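Local coordinates for aminopentol aminotransferase (Sphingopyxis macrogoltabida, PDB 6HBS), which catalyses the pyridoxal-phosphate-dependent deamination of aminopentol (hydrolysed fumonisin B1) to its 2-keto product, with pyruvate as the preferred amino acceptor, at residues A[136-142]-A[166-172]; A[129-135]-A[223-227]; A[193-197]-A[242-246]. One frame throughout, in Å; residues are numbered along the deposited sequence.

Interaction 1: A[136-142]-A[166-172]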
ATOM      1  N   LYS A 136      25.984   2.469  -1.482  1.00 21.61           N
ATOM      2  CA  LYS A 136      24.973   3.457  -1.181  1.00 21.20           C
ATOM      3  C   LYS A 136      24.200   3.934  -2.418  1.00 23.81           C
ATOM      4  O   LYS A 136      23.013   4.290  -2.270  1.00 21.85           O
ATOM      5  CB  LYS A 136      25.607   4.666  -0.501  1.00 21.56           C
ATOM      6  CG  LYS A 136      26.205   4.381   0.863  1.00 24.41           C
ATOM      7  CD  LYS A 136      26.745   5.621   1.492  1.00 28.85           C
ATOM      8  CE  LYS A 136      27.349   5.383   2.853  1.00 33.82           C
ATOM      9  NZ  LYS A 136      27.851   6.659   3.412  1.00 39.51           N
ATOM     10  N   THR A 137      24.856   4.016  -3.593  1.00 19.19           N
ATOM     11  CA  THR A 137      24.328   4.869  -4.658  1.00 20.36           C
ATOM     12  C   THR A 137      23.304   4.106  -5.507  1.00 17.75           C
ATOM     13  O   THR A 137      23.564   3.028  -6.045  1.00 19.90           O
ATOM     14  CB  THR A 137      25.431   5.512  -5.520  1.00 20.19           C
ATOM     15  OG1 THR A 137      26.289   6.285  -4.667  1.00 22.32           O
ATOM     16  CG2 THR A 137      24.836   6.414  -6.584  1.00 20.92           C
ATOM     17  N   ILE A 138      22.142   4.731  -5.656  1.00 17.43           N
ATOM     18  CA  ILE A 138      21.087   4.240  -6.543  1.00 19.54           C
ATOM     19  C   ILE A 138      21.040   5.146  -7.784  1.00 17.16           C
ATOM     20  O   ILE A 138      20.892   6.351  -7.657  1.00 20.18           O
ATOM     21  CB  ILE A 138      19.736   4.216  -5.797  1.00 19.99           C
ATOM     22  CG1 ILE A 138      19.792   3.271  -4.598  1.00 22.37           C
ATOM     23  CG2 ILE A 138      18.605   3.865  -6.745  1.00 22.42           C
ATOM     24  CD1 ILE A 138      19.818   1.809  -4.931  1.00 22.17           C
ATOM     25  N   LEU A 139      21.186   4.555  -8.968  1.00 18.69           N
ATOM     26  CA  LEU A 139      21.138   5.357 -10.210  1.00 18.76           C
ATOM     27  C   LEU A 139      19.728   5.328 -10.814  1.00 20.13           C
ATOM     28  O   LEU A 139      19.228   4.248 -11.142  1.00 20.99           O
ATOM     29  CB  LEU A 139      22.155   4.806 -11.207  1.00 18.40           C
ATOM     30  CG  LEU A 139      23.624   4.917 -10.780  1.00 19.47           C
ATOM     31  CD1 LEU A 139      24.553   4.410 -11.877  1.00 19.87           C
ATOM     32  CD2 LEU A 139      23.956   6.325 -10.344  1.00 19.06           C
ATOM     33  N   CYS A 140      19.142   6.507 -11.032  1.00 19.84           N
ATOM     34  CA  CYS A 140      17.833   6.622 -11.696  1.00 19.71           C
ATOM     35  C   CYS A 140      17.967   7.618 -12.858  1.00 19.63           C
ATOM     36  O   CYS A 140      18.871   8.457 -12.866  1.00 18.50           O
ATOM     37  CB  CYS A 140      16.760   7.091 -10.715  1.00 18.87           C
ATOM     38  SG  CYS A 140      16.552   5.937  -9.330  1.00 22.99           S
ATOM     39  N   ALA A 141      17.095   7.474 -13.855  1.00 18.75           N
ATOM     40  CA  ALA A 141      17.013   8.397 -14.978  1.00 18.87           C
ATOM     41  C   ALA A 141      16.385   9.702 -14.496  1.00 20.12           C
ATOM     42  O   ALA A 141      15.400   9.666 -13.739  1.00 20.09           O
ATOM     43  CB  ALA A 141      16.178   7.763 -16.067  1.00 19.36           C
ATOM     44  N   LYS A 142      16.929  10.852 -14.939  1.00 20.72           N
ATOM     45  CA  LYS A 142      16.334  12.149 -14.682  1.00 23.73           C
ATOM     46  C   LYS A 142      14.871  12.140 -15.139  1.00 21.87           C
ATOM     47  O   LYS A 142      14.577  11.726 -16.264  1.00 21.51           O
ATOM     48  CB  LYS A 142      17.000  13.268 -15.493  1.00 28.38           C
ATOM     49  CG  LYS A 142      18.390  13.653 -15.042  1.00 36.78           C
ATOM     50  CD  LYS A 142      19.114  14.605 -16.009  1.00 41.17           C
ATOM     51  CE  LYS A 142      20.585  14.776 -15.664  1.00 50.00           C
ATOM     52  NZ  LYS A 142      21.381  13.587 -16.076  1.00 51.83           N
ATOM     53  N   HIS A 166      21.823   9.876  -1.675  1.00 22.52           N
ATOM     54  CA  HIS A 166      22.532   8.764  -2.310  1.00 21.34           C
ATOM     55  C   HIS A 166      21.721   8.200  -3.485  1.00 20.35           C
ATOM     56  O   HIS A 166      21.819   7.039  -3.783  1.00 21.30           O
ATOM     57  CB  HIS A 166      22.908   7.694  -1.270  1.00 21.22           C
ATOM     58  CG  HIS A 166      23.996   8.160  -0.362  1.00 23.48           C
ATOM     59  ND1 HIS A 166      25.254   8.509  -0.854  1.00 23.12           N
ATOM     60  CD2 HIS A 166      24.013   8.416   0.964  1.00 24.60           C
ATOM     61  CE1 HIS A 166      26.006   8.929   0.164  1.00 25.08           C
ATOM     62  NE2 HIS A 166      25.266   8.896   1.282  1.00 24.96           N
ATOM     63  N   VAL A 167      20.948   9.053  -4.144  1.00 20.46           N
ATOM     64  CA  VAL A 167      20.359   8.779  -5.453  1.00 22.06           C
ATOM     65  C   VAL A 167      21.075   9.700  -6.439  1.00 19.72           C
ATOM     66  O   VAL A 167      21.163  10.880  -6.174  1.00 23.61           O
ATOM     67  CB  VAL A 167      18.844   9.059  -5.482  1.00 21.85           C
ATOM     68  CG1 VAL A 167      18.225   8.710  -6.836  1.00 21.32           C
ATOM     69  CG2 VAL A 167      18.147   8.344  -4.325  1.00 23.63           C
ATOM     70  N   ALA A 168      21.583   9.134  -7.523  1.00 19.02           N
ATOM     71  CA  ALA A 168      22.234   9.911  -8.575  1.00 20.30           C
ATOM     72  C   ALA A 168      21.559   9.599  -9.911  1.00 21.15           C
ATOM     73  O   ALA A 168      20.881   8.598 -10.031  1.00 20.16           O
ATOM     74  CB  ALA A 168      23.720   9.625  -8.618  1.00 21.06           C
ATOM     75  N   TYR A 169      21.807  10.447 -10.918  1.00 18.80           N
ATOM     76  CA  TYR A 169      20.942  10.482 -12.098  1.00 19.95           C
ATOM     77  C   TYR A 169      21.782  10.338 -13.358  1.00 22.10           C
ATOM     78  O   TYR A 169      22.982  10.719 -13.383  1.00 22.22           O
ATOM     79  CB  TYR A 169      20.077  11.735 -12.076  1.00 22.26           C
ATOM     80  CG  TYR A 169      19.207  11.847 -10.846  1.00 22.50           C
ATOM     81  CD1 TYR A 169      18.027  11.123 -10.718  1.00 23.56           C
ATOM     82  CD2 TYR A 169      19.600  12.632  -9.776  1.00 23.93           C
ATOM     83  CE1 TYR A 169      17.250  11.211  -9.569  1.00 24.60           C
ATOM     84  CE2 TYR A 169      18.845  12.719  -8.617  1.00 25.02           C
ATOM     85  CZ  TYR A 169      17.657  12.018  -8.517  1.00 24.37           C
ATOM     86  OH  TYR A 169      16.929  12.109  -7.365  1.00 26.66           O
ATOM     87  N   TYR A 170      21.150   9.746 -14.376  1.00 19.84           N
ATOM     88  CA  TYR A 170      21.671   9.642 -15.727  1.00 21.65           C
ATOM     89  C   TYR A 170      20.540  10.054 -16.685  1.00 23.37           C
ATOM     90  O   TYR A 170      19.386  10.158 -16.275  1.00 21.69           O
ATOM     91  CB  TYR A 170      22.184   8.228 -16.024  1.00 21.37           C
ATOM     92  CG  TYR A 170      21.110   7.160 -15.978  1.00 21.55           C
ATOM     93  CD1 TYR A 170      20.782   6.491 -14.803  1.00 22.38           C
ATOM     94  CD2 TYR A 170      20.380   6.847 -17.103  1.00 22.05           C
ATOM     95  CE1 TYR A 170      19.776   5.534 -14.763  1.00 19.73           C
ATOM     96  CE2 TYR A 170      19.381   5.887 -17.090  1.00 19.87           C
ATOM     97  CZ  TYR A 170      19.067   5.227 -15.916  1.00 21.12           C
ATOM     98  OH  TYR A 170      18.031   4.312 -15.927  1.00 18.42           O
ATOM     99  N   THR A 171      20.881  10.289 -17.953  1.00 21.81           N
ATOM    100  CA  THR A 171      19.870  10.595 -19.015  1.00 21.97           C
ATOM    101  C   THR A 171      19.358   9.288 -19.614  1.00 19.69           C
ATOM    102  O   THR A 171      20.129   8.467 -20.094  1.00 20.52           O
ATOM    103  CB  THR A 171      20.465  11.478 -20.119  1.00 21.49           C
ATOM    104  OG1 THR A 171      20.896  12.636 -19.427  1.00 22.86           O
ATOM    105  CG2 THR A 171      19.477  11.843 -21.208  1.00 23.52           C
ATOM    106  N   TYR A 172      18.037   9.099 -19.590  1.00 21.77           N
ATOM    107  CA  TYR A 172      17.442   7.897 -20.126  1.00 20.88           C
ATOM    108  C   TYR A 172      17.858   7.750 -21.589  1.00 21.27           C
ATOM    109  O   TYR A 172      17.838   8.738 -22.308  1.00 21.66           O
ATOM    110  CB  TYR A 172      15.904   7.921 -20.019  1.00 20.86           C
ATOM    111  CG  TYR A 172      15.288   6.571 -20.294  1.00 21.04           C
ATOM    112  CD1 TYR A 172      15.243   5.590 -19.308  1.00 22.39           C
ATOM    113  CD2 TYR A 172      14.779   6.250 -21.540  1.00 21.31           C
ATOM    114  CE1 TYR A 172      14.693   4.338 -19.547  1.00 21.20           C
ATOM    115  CE2 TYR A 172      14.211   5.009 -21.787  1.00 24.34           C
ATOM    116  CZ  TYR A 172      14.150   4.054 -20.784  1.00 22.54           C
ATOM    117  OH  TYR A 172      13.654   2.815 -21.051  1.00 20.67           O
TER
HETATM  118  O   HOH W   1      26.015   8.753  -3.494  1.00 24.61           O
HETATM  119  O   HOH W   2      16.310  11.116 -18.402  1.00 21.32           O
HETATM  120  O   HOH W   3      23.834  12.629 -15.508  1.00 35.15           O

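Interaction 2: A[129-135]-A[223-227]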
ATOM      1  N   ALA A 129      19.001  -3.756  -2.746  1.00 19.03           N
ATOM      2  CA  ALA A 129      20.238  -3.552  -3.510  1.00 19.29           C
ATOM      3  C   ALA A 129      21.367  -3.031  -2.605  1.00 19.13           C
ATOM      4  O   ALA A 129      22.511  -3.484  -2.749  1.00 20.34           O
ATOM      5  CB  ALA A 129      19.995  -2.651  -4.689  1.00 19.37           C
ATOM      6  N   ARG A 130      21.047  -2.130  -1.671  1.00 19.45           N
ATOM      7  CA  ARG A 130      21.997  -1.611  -0.725  1.00 19.53           C
ATOM      8  C   ARG A 130      22.462  -2.734   0.215  1.00 22.78           C
ATOM      9  O   ARG A 130      23.663  -2.857   0.448  1.00 21.39           O
ATOM     10  CB  ARG A 130      21.395  -0.426   0.030  1.00 20.60           C
ATOM     11  CG  ARG A 130      21.208   0.809  -0.829  1.00 20.93           C
ATOM     12  CD  ARG A 130      20.516   1.959  -0.118  1.00 21.21           C
ATOM     13  NE  ARG A 130      20.734   3.169  -0.905  1.00 21.38           N
ATOM     14  CZ  ARG A 130      19.992   4.260  -0.832  1.00 22.82           C
ATOM     15  NH1 ARG A 130      18.941   4.295  -0.015  1.00 20.67           N
ATOM     16  NH2 ARG A 130      20.314   5.313  -1.574  1.00 20.74           N
ATOM     17  N   ALA A 131      21.527  -3.557   0.737  1.00 21.21           N
ATOM     18  CA  ALA A 131      21.890  -4.736   1.549  1.00 20.98           C
ATOM     19  C   ALA A 131      22.801  -5.706   0.791  1.00 20.84           C
ATOM     20  O   ALA A 131      23.737  -6.262   1.386  1.00 21.35           O
ATOM     21  CB  ALA A 131      20.668  -5.469   2.042  1.00 20.34           C
ATOM     22  N   HIS A 132      22.491  -5.945  -0.481  1.00 20.91           N
ATOM     23  CA  HIS A 132      23.151  -6.932  -1.302  1.00 21.25           C
ATOM     24  C   HIS A 132      24.597  -6.505  -1.553  1.00 23.04           C
ATOM     25  O   HIS A 132      25.498  -7.332  -1.491  1.00 24.10           O
ATOM     26  CB  HIS A 132      22.433  -7.110  -2.635  1.00 22.73           C
ATOM     27  CG  HIS A 132      23.110  -8.041  -3.586  1.00 23.31           C
ATOM     28  ND1 HIS A 132      22.939  -9.400  -3.537  1.00 23.63           N
ATOM     29  CD2 HIS A 132      23.944  -7.809  -4.625  1.00 24.93           C
ATOM     30  CE1 HIS A 132      23.644  -9.965  -4.506  1.00 24.65           C
ATOM     31  NE2 HIS A 132      24.282  -9.006  -5.185  1.00 22.03           N
ATOM     32  N   THR A 133      24.781  -5.225  -1.869  1.00 21.86           N
ATOM     33  CA  THR A 133      26.081  -4.760  -2.336  1.00 23.75           C
ATOM     34  C   THR A 133      26.921  -4.155  -1.217  1.00 25.16           C
ATOM     35  O   THR A 133      28.103  -3.995  -1.402  1.00 26.23           O
ATOM     36  CB  THR A 133      25.911  -3.719  -3.450  1.00 21.30           C
ATOM     37  OG1 THR A 133      25.230  -2.624  -2.855  1.00 20.32           O
ATOM     38  CG2 THR A 133      25.179  -4.245  -4.652  1.00 22.35           C
ATOM     39  N   GLY A 134      26.288  -3.677  -0.139  1.00 24.01           N
ATOM     40  CA  GLY A 134      26.978  -2.888   0.889  1.00 26.04           C
ATOM     41  C   GLY A 134      27.379  -1.510   0.386  1.00 25.47           C
ATOM     42  O   GLY A 134      28.191  -0.864   1.010  1.00 25.00           O
ATOM     43  N   ARG A 135      26.737  -1.019  -0.687  1.00 23.22           N
ATOM     44  CA  ARG A 135      27.016   0.286  -1.287  1.00 23.35           C
ATOM     45  C   ARG A 135      25.792   1.189  -1.166  1.00 24.95           C
ATOM     46  O   ARG A 135      24.680   0.741  -0.797  1.00 25.19           O
ATOM     47  CB  ARG A 135      27.385   0.160  -2.764  1.00 23.45           C
ATOM     48  CG  ARG A 135      28.597  -0.720  -3.005  1.00 25.23           C
ATOM     49  CD  ARG A 135      28.635  -1.134  -4.457  1.00 28.83           C
ATOM     50  NE  ARG A 135      29.575  -2.208  -4.718  1.00 29.09           N
ATOM     51  CZ  ARG A 135      29.557  -2.977  -5.790  1.00 33.07           C
ATOM     52  NH1 ARG A 135      30.411  -3.982  -5.866  1.00 33.30           N
ATOM     53  NH2 ARG A 135      28.701  -2.747  -6.777  1.00 32.30           N
ATOM     54  N   THR A 223      30.219  -4.549 -12.205  1.00 27.81           N
ATOM     55  CA  THR A 223      30.396  -3.944 -10.865  1.00 28.09           C
ATOM     56  C   THR A 223      29.732  -4.742  -9.737  1.00 26.12           C
ATOM     57  O   THR A 223      29.985  -4.445  -8.581  1.00 27.67           O
ATOM     58  CB  THR A 223      29.854  -2.514 -10.798  1.00 26.95           C
ATOM     59  OG1 THR A 223      28.462  -2.543 -11.106  1.00 25.59           O
ATOM     60  CG2 THR A 223      30.593  -1.584 -11.738  1.00 29.87           C
ATOM     61  N   GLY A 224      28.834  -5.673 -10.059  1.00 27.77           N
ATOM     62  CA  GLY A 224      28.016  -6.340  -9.011  1.00 26.97           C
ATOM     63  C   GLY A 224      26.737  -5.577  -8.643  1.00 28.69           C
ATOM     64  O   GLY A 224      25.938  -6.076  -7.865  1.00 27.35           O
ATOM     65  N   ALA A 225      26.524  -4.374  -9.200  1.00 24.67           N
ATOM     66  CA  ALA A 225      25.294  -3.606  -8.964  1.00 23.60           C
ATOM     67  C   ALA A 225      24.113  -4.385  -9.538  1.00 21.26           C
ATOM     68  O   ALA A 225      24.281  -5.095 -10.510  1.00 21.29           O
ATOM     69  CB  ALA A 225      25.372  -2.262  -9.624  1.00 22.73           C
ATOM     70  N   LEU A 226      22.931  -4.230  -8.934  1.00 20.13           N
ATOM     71  CA  LEU A 226      21.719  -4.918  -9.448  1.00 19.61           C
ATOM     72  C   LEU A 226      21.023  -4.053 -10.487  1.00 18.91           C
ATOM     73  O   LEU A 226      20.758  -2.877 -10.232  1.00 20.28           O
ATOM     74  CB  LEU A 226      20.757  -5.204  -8.296  1.00 20.16           C
ATOM     75  CG  LEU A 226      21.289  -6.095  -7.183  1.00 21.23           C
ATOM     76  CD1 LEU A 226      20.165  -6.471  -6.220  1.00 22.25           C
ATOM     77  CD2 LEU A 226      21.936  -7.337  -7.730  1.00 21.95           C
ATOM     78  N   LEU A 227      20.647  -4.688 -11.605  1.00 18.15           N
ATOM     79  CA  LEU A 227      19.785  -4.091 -12.609  1.00 19.99           C
ATOM     80  C   LEU A 227      18.327  -4.317 -12.208  1.00 18.01           C
ATOM     81  O   LEU A 227      17.888  -5.454 -12.059  1.00 19.22           O
ATOM     82  CB  LEU A 227      20.043  -4.686 -13.996  1.00 19.19           C
ATOM     83  CG  LEU A 227      19.198  -4.070 -15.108  1.00 19.92           C
ATOM     84  CD1 LEU A 227      19.382  -2.564 -15.158  1.00 20.16           C
ATOM     85  CD2 LEU A 227      19.506  -4.698 -16.453  1.00 21.99           C
TER
HETATM   86  O   HOH W   4      25.823  -8.623  -7.501  1.00 33.74           O

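Interaction 3: A[193-197]-A[242-246]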
ATOM      1  N   PHE A 193      18.108   1.645 -11.674  1.00 18.09           N
ATOM      2  CA  PHE A 193      16.687   1.549 -11.966  1.00 19.75           C
ATOM      3  C   PHE A 193      16.464   2.079 -13.381  1.00 20.94           C
ATOM      4  O   PHE A 193      16.963   3.186 -13.721  1.00 21.49           O
ATOM      5  CB  PHE A 193      15.848   2.394 -11.006  1.00 18.68           C
ATOM      6  CG  PHE A 193      15.601   1.783  -9.651  1.00 19.67           C
ATOM      7  CD1 PHE A 193      16.637   1.554  -8.768  1.00 20.11           C
ATOM      8  CD2 PHE A 193      14.307   1.442  -9.258  1.00 20.50           C
ATOM      9  CE1 PHE A 193      16.396   1.004  -7.513  1.00 22.22           C
ATOM     10  CE2 PHE A 193      14.072   0.893  -8.011  1.00 18.84           C
ATOM     11  CZ  PHE A 193      15.110   0.668  -7.140  1.00 19.45           C
ATOM     12  N   ALA A 194      15.706   1.308 -14.171  1.00 20.63           N
ATOM     13  CA  ALA A 194      15.238   1.711 -15.497  1.00 19.32           C
ATOM     14  C   ALA A 194      13.768   1.295 -15.675  1.00 19.18           C
ATOM     15  O   ALA A 194      13.436   0.161 -15.429  1.00 18.05           O
ATOM     16  CB  ALA A 194      16.111   1.057 -16.529  1.00 18.22           C
ATOM     17  N   THR A 195      12.922   2.217 -16.146  1.00 19.73           N
ATOM     18  CA  THR A 195      11.645   1.877 -16.760  1.00 19.76           C
ATOM     19  C   THR A 195      11.942   1.295 -18.141  1.00 20.49           C
ATOM     20  O   THR A 195      12.979   1.576 -18.740  1.00 22.36           O
ATOM     21  CB  THR A 195      10.698   3.078 -16.831  1.00 19.55           C
ATOM     22  OG1 THR A 195      11.206   4.127 -17.660  1.00 20.44           O
ATOM     23  CG2 THR A 195      10.390   3.613 -15.457  1.00 19.96           C
ATOM     24  N   PRO A 196      11.091   0.408 -18.665  1.00 21.05           N
ATOM     25  CA  PRO A 196      11.427  -0.315 -19.885  1.00 19.44           C
ATOM     26  C   PRO A 196      11.279   0.525 -21.160  1.00 19.60           C
ATOM     27  O   PRO A 196      11.838   0.150 -22.172  1.00 21.76           O
ATOM     28  CB  PRO A 196      10.479  -1.517 -19.906  1.00 19.65           C
ATOM     29  CG  PRO A 196       9.317  -1.100 -19.031  1.00 20.52           C
ATOM     30  CD  PRO A 196       9.828  -0.065 -18.057  1.00 20.37           C
ATOM     31  N   PHE A 197      10.560   1.642 -21.080  1.00 20.89           N
ATOM     32  CA  PHE A 197      10.667   2.725 -22.070  1.00 20.31           C
ATOM     33  C   PHE A 197      10.468   4.050 -21.329  1.00 20.93           C
ATOM     34  O   PHE A 197      10.170   4.053 -20.108  1.00 21.35           O
ATOM     35  CB  PHE A 197       9.717   2.492 -23.253  1.00 20.89           C
ATOM     36  CG  PHE A 197       8.241   2.417 -22.967  1.00 19.41           C
ATOM     37  CD1 PHE A 197       7.638   1.215 -22.615  1.00 18.80           C
ATOM     38  CD2 PHE A 197       7.443   3.544 -23.128  1.00 19.18           C
ATOM     39  CE1 PHE A 197       6.265   1.157 -22.395  1.00 19.69           C
ATOM     40  CE2 PHE A 197       6.071   3.486 -22.901  1.00 20.53           C
ATOM     41  CZ  PHE A 197       5.486   2.297 -22.519  1.00 19.10           C
ATOM     42  N   CYS A 242       8.939  -9.757 -18.435  1.00 21.70           N
ATOM     43  CA  CYS A 242       9.535  -8.471 -18.244  1.00 21.87           C
ATOM     44  C   CYS A 242       9.604  -7.770 -19.609  1.00 21.21           C
ATOM     45  O   CYS A 242       9.918  -8.409 -20.613  1.00 21.21           O
ATOM     46  CB  CYS A 242      10.921  -8.621 -17.646  1.00 23.34           C
ATOM     47  SG  CYS A 242      11.783  -7.049 -17.358  1.00 25.14           S
ATOM     48  N   SER A 243       9.308  -6.471 -19.626  1.00 19.26           N
ATOM     49  CA  SER A 243       9.172  -5.715 -20.844  1.00 21.10           C
ATOM     50  C   SER A 243      10.502  -5.594 -21.614  1.00 23.78           C
ATOM     51  O   SER A 243      10.460  -5.094 -22.715  1.00 26.96           O
ATOM     52  CB  SER A 243       8.628  -4.360 -20.539  1.00 21.52           C
ATOM     53  OG  SER A 243       7.346  -4.446 -19.920  1.00 18.75           O
ATOM     54  N   TRP A 244      11.655  -5.944 -21.018  1.00 22.71           N
ATOM     55  CA  TRP A 244      12.939  -5.980 -21.752  1.00 24.37           C
ATOM     56  C   TRP A 244      13.238  -7.346 -22.379  1.00 25.68           C
ATOM     57  O   TRP A 244      14.339  -7.538 -22.902  1.00 26.37           O
ATOM     58  CB  TRP A 244      14.103  -5.496 -20.873  1.00 22.92           C
ATOM     59  CG  TRP A 244      14.243  -4.003 -20.933  1.00 22.06           C
ATOM     60  CD1 TRP A 244      13.403  -3.114 -21.550  1.00 21.75           C
ATOM     61  CD2 TRP A 244      15.321  -3.224 -20.395  1.00 21.15           C
ATOM     62  NE1 TRP A 244      13.881  -1.835 -21.422  1.00 22.20           N
ATOM     63  CE2 TRP A 244      15.048  -1.870 -20.707  1.00 21.01           C
ATOM     64  CE3 TRP A 244      16.475  -3.540 -19.679  1.00 20.34           C
ATOM     65  CZ2 TRP A 244      15.892  -0.833 -20.321  1.00 20.45           C
ATOM     66  CZ3 TRP A 244      17.301  -2.507 -19.292  1.00 22.30           C
ATOM     67  CH2 TRP A 244      17.003  -1.178 -19.597  1.00 20.24           C
ATOM     68  N   THR A 245      12.280  -8.278 -22.353  1.00 28.37           N
ATOM     69  CA  THR A 245      12.497  -9.607 -22.919  1.00 29.04           C
ATOM     70  C   THR A 245      12.897  -9.527 -24.396  1.00 30.57           C
ATOM     71  O   THR A 245      13.834 -10.197 -24.785  1.00 30.99           O
ATOM     72  CB  THR A 245      11.248 -10.494 -22.859  1.00 32.28           C
ATOM     73  OG1 THR A 245      10.772 -10.522 -21.509  1.00 39.27           O
ATOM     74  CG2 THR A 245      11.561 -11.903 -23.306  1.00 30.40           C
ATOM     75  N   HIS A 246      12.191  -8.712 -25.188  1.00 31.94           N
ATOM     76  CA  HIS A 246      12.431  -8.571 -26.645  1.00 38.54           C
ATOM     77  C   HIS A 246      13.774  -7.878 -26.972  1.00 37.00           C
ATOM     78  O   HIS A 246      14.193  -7.915 -28.112  1.00 37.83           O
ATOM     79  CB  HIS A 246      11.237  -7.877 -27.327  1.00 45.35           C
ATOM     80  CG  HIS A 246      10.006  -8.733 -27.461  1.00 59.30           C
ATOM     81  ND1 HIS A 246       8.752  -8.335 -26.985  1.00 60.86           N
ATOM     82  CD2 HIS A 246       9.814  -9.945 -28.037  1.00 61.89           C
ATOM     83  CE1 HIS A 246       7.859  -9.267 -27.258  1.00 61.47           C
ATOM     84  NE2 HIS A 246       8.485 -10.263 -27.903  1.00 64.12           N
TER

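Interaction 1: A[136-142]-A[166-172]
His166, Tyr170 and Lys142 lose the most surface where these two parallel strands run side by side. At the N-terminal end the CD of Lys136 sits 3.7 Å from the centroid of the His166 ring, a CH-pi contact squarely over its face, while a water joins His166 ND1 (2.8 Å) to Thr137 OG1 (2.7 Å), which also bonds to Asp188. The His166 carbonyl O then takes the amide of Ile138 (N to O 3.0 Å), starting a zigzag of five backbone hydrogen bonds that ends with Lys142 N to Tyr170 O at 2.9 Å. Strand 167-170 is the outermost on this side of the mostly parallel seven-stranded sheet of the class-III, fold type I aminotransferase, and strand 137-141 separates it from 189-194. Tyr170, with chi1 at +63°, swings its ring back across strand 137-141: Ala141 CB lies 4.2 Å from the ring centroid of Tyr170, an off-centre CH-pi contact, with Tyr170 CZ its nearest ring atom at 3.8 Å, and the Tyr170 OH goes on to the Phe193 carbonyl. Lys142 folds over the edge strand, its CG 3.9 Å from Tyr169 CB. Its NZ reaches Tyr169 O through a water, 2.7 Å from NZ and 3.0 Å from that carbonyl oxygen.

Interaction 2: A[129-135]-A[223-227]
One carbonyl oxygen takes both terminal nitrogens of an arginine: Arg135 NH1 and NH2 each donate to Thr223 O at 2.8 Å, with N-H...O angles of 138° and 137°, so the oxygen lies near the guanidinium plane in the fork between them. The contact belongs to the alpha/beta core of the large domain of a fold type I aminotransferase, where helix 118-133 packs on the central sheet and helix 210-223 leads into strand 226-230. Segment 129-135 holds the last turn of its helix and 223-227 starts on the last residue of helix 210-223; both chains leave helical geometry at a glycine of positive phi, Gly134 and Gly224. A side chain at position 224 would be jammed against the preceding carbonyl, and an ideal CB there would come 3.5 Å from Arg135 NH1. Each helix also ends in a threonine that makes an ST turn: Thr133 OG1 accepts from Arg135 N at 3.1 Å, and Thr223 OG1 from Ala225 N at 3.3 Å, while bonding back to Cys219 O. Arg135 NH2 has a further acceptor in Ile189 O, which ties the start of the neighbouring strand 189-194 to the same guanidinium. Deeper in, Leu226 points at the helix, its CD1 4.1 Å from Ala129 CB and its CD2 3.7 Å from His132 CD2. Thr133 CG2 approaches Gly224 O to 3.8 Å. At the outer side a water bridges the two segments, lying 2.8 Å from His132 NE2 and donating to Gly224 O at 2.6 Å.

Interaction 3: A[193-197]-A[242-246]
Trp244 lays its indole along the end of strand 189-194, with CH2 3.9 Å from Ala194 CB and CD1 3.7 Å from Pro196 CB. Its NE1 donates to Pro196 O at 2.9 Å, with an N-H...O angle of 152°, and this oxygen lies near the indole plane, at the ring edge. Beside it Ser243 CB packs against Pro196 CB at 3.5 Å, while the hydroxyl of Ser243 turns to Asp231. Both residues sit at the centre of a type I beta turn from Cys242 to Thr245, closed by Thr245 N to Cys242 O at 2.9 Å; the same carbonyl oxygen also accepts from Thr245 OG1 at a very short 2.4 Å. The contact joins the loop between strands 226-230 and 253-256 to the C-terminal end of strand 189-194, in the mostly parallel sheet; in fold type I enzymes the cofactor lies at this end of the central strands. Thr195 places its side chain about 4 Å from the bound PLP and points its CB away from the turn, with OG1 donating to Phe197 O at 2.7 Å. In this buried setting the indole N-H and the Pro196 carbonyl satisfy each other, so neither polar group lacks a partner among the apolar carbons around them.

All three contacts meet on one central sheet, with strand 189-194 between the strands of interaction 1 and strand 226-230 of interaction 2. Interactions 1 and 2, centres about 14 Å apart, share the link from helix 118-133 into strand 137-141: Arg130 NE bonds to Lys136 O at 2.9 Å, and both contacts touch the second subunit. Two tyrosines tie interaction 1 to interaction 3, about 17 Å between centres: Tyr170 OH to Phe193 O and Tyr172 OH to Thr195 O, each 2.7 Å. Interactions 2 and 3 touch more lightly, Leu227 CD2 to Trp244 CZ3 at 4.2 Å. The Thr195 side chain of interaction 3 lies about 4 Å from PLP, that of Tyr172 in interaction 1 about 10 Å.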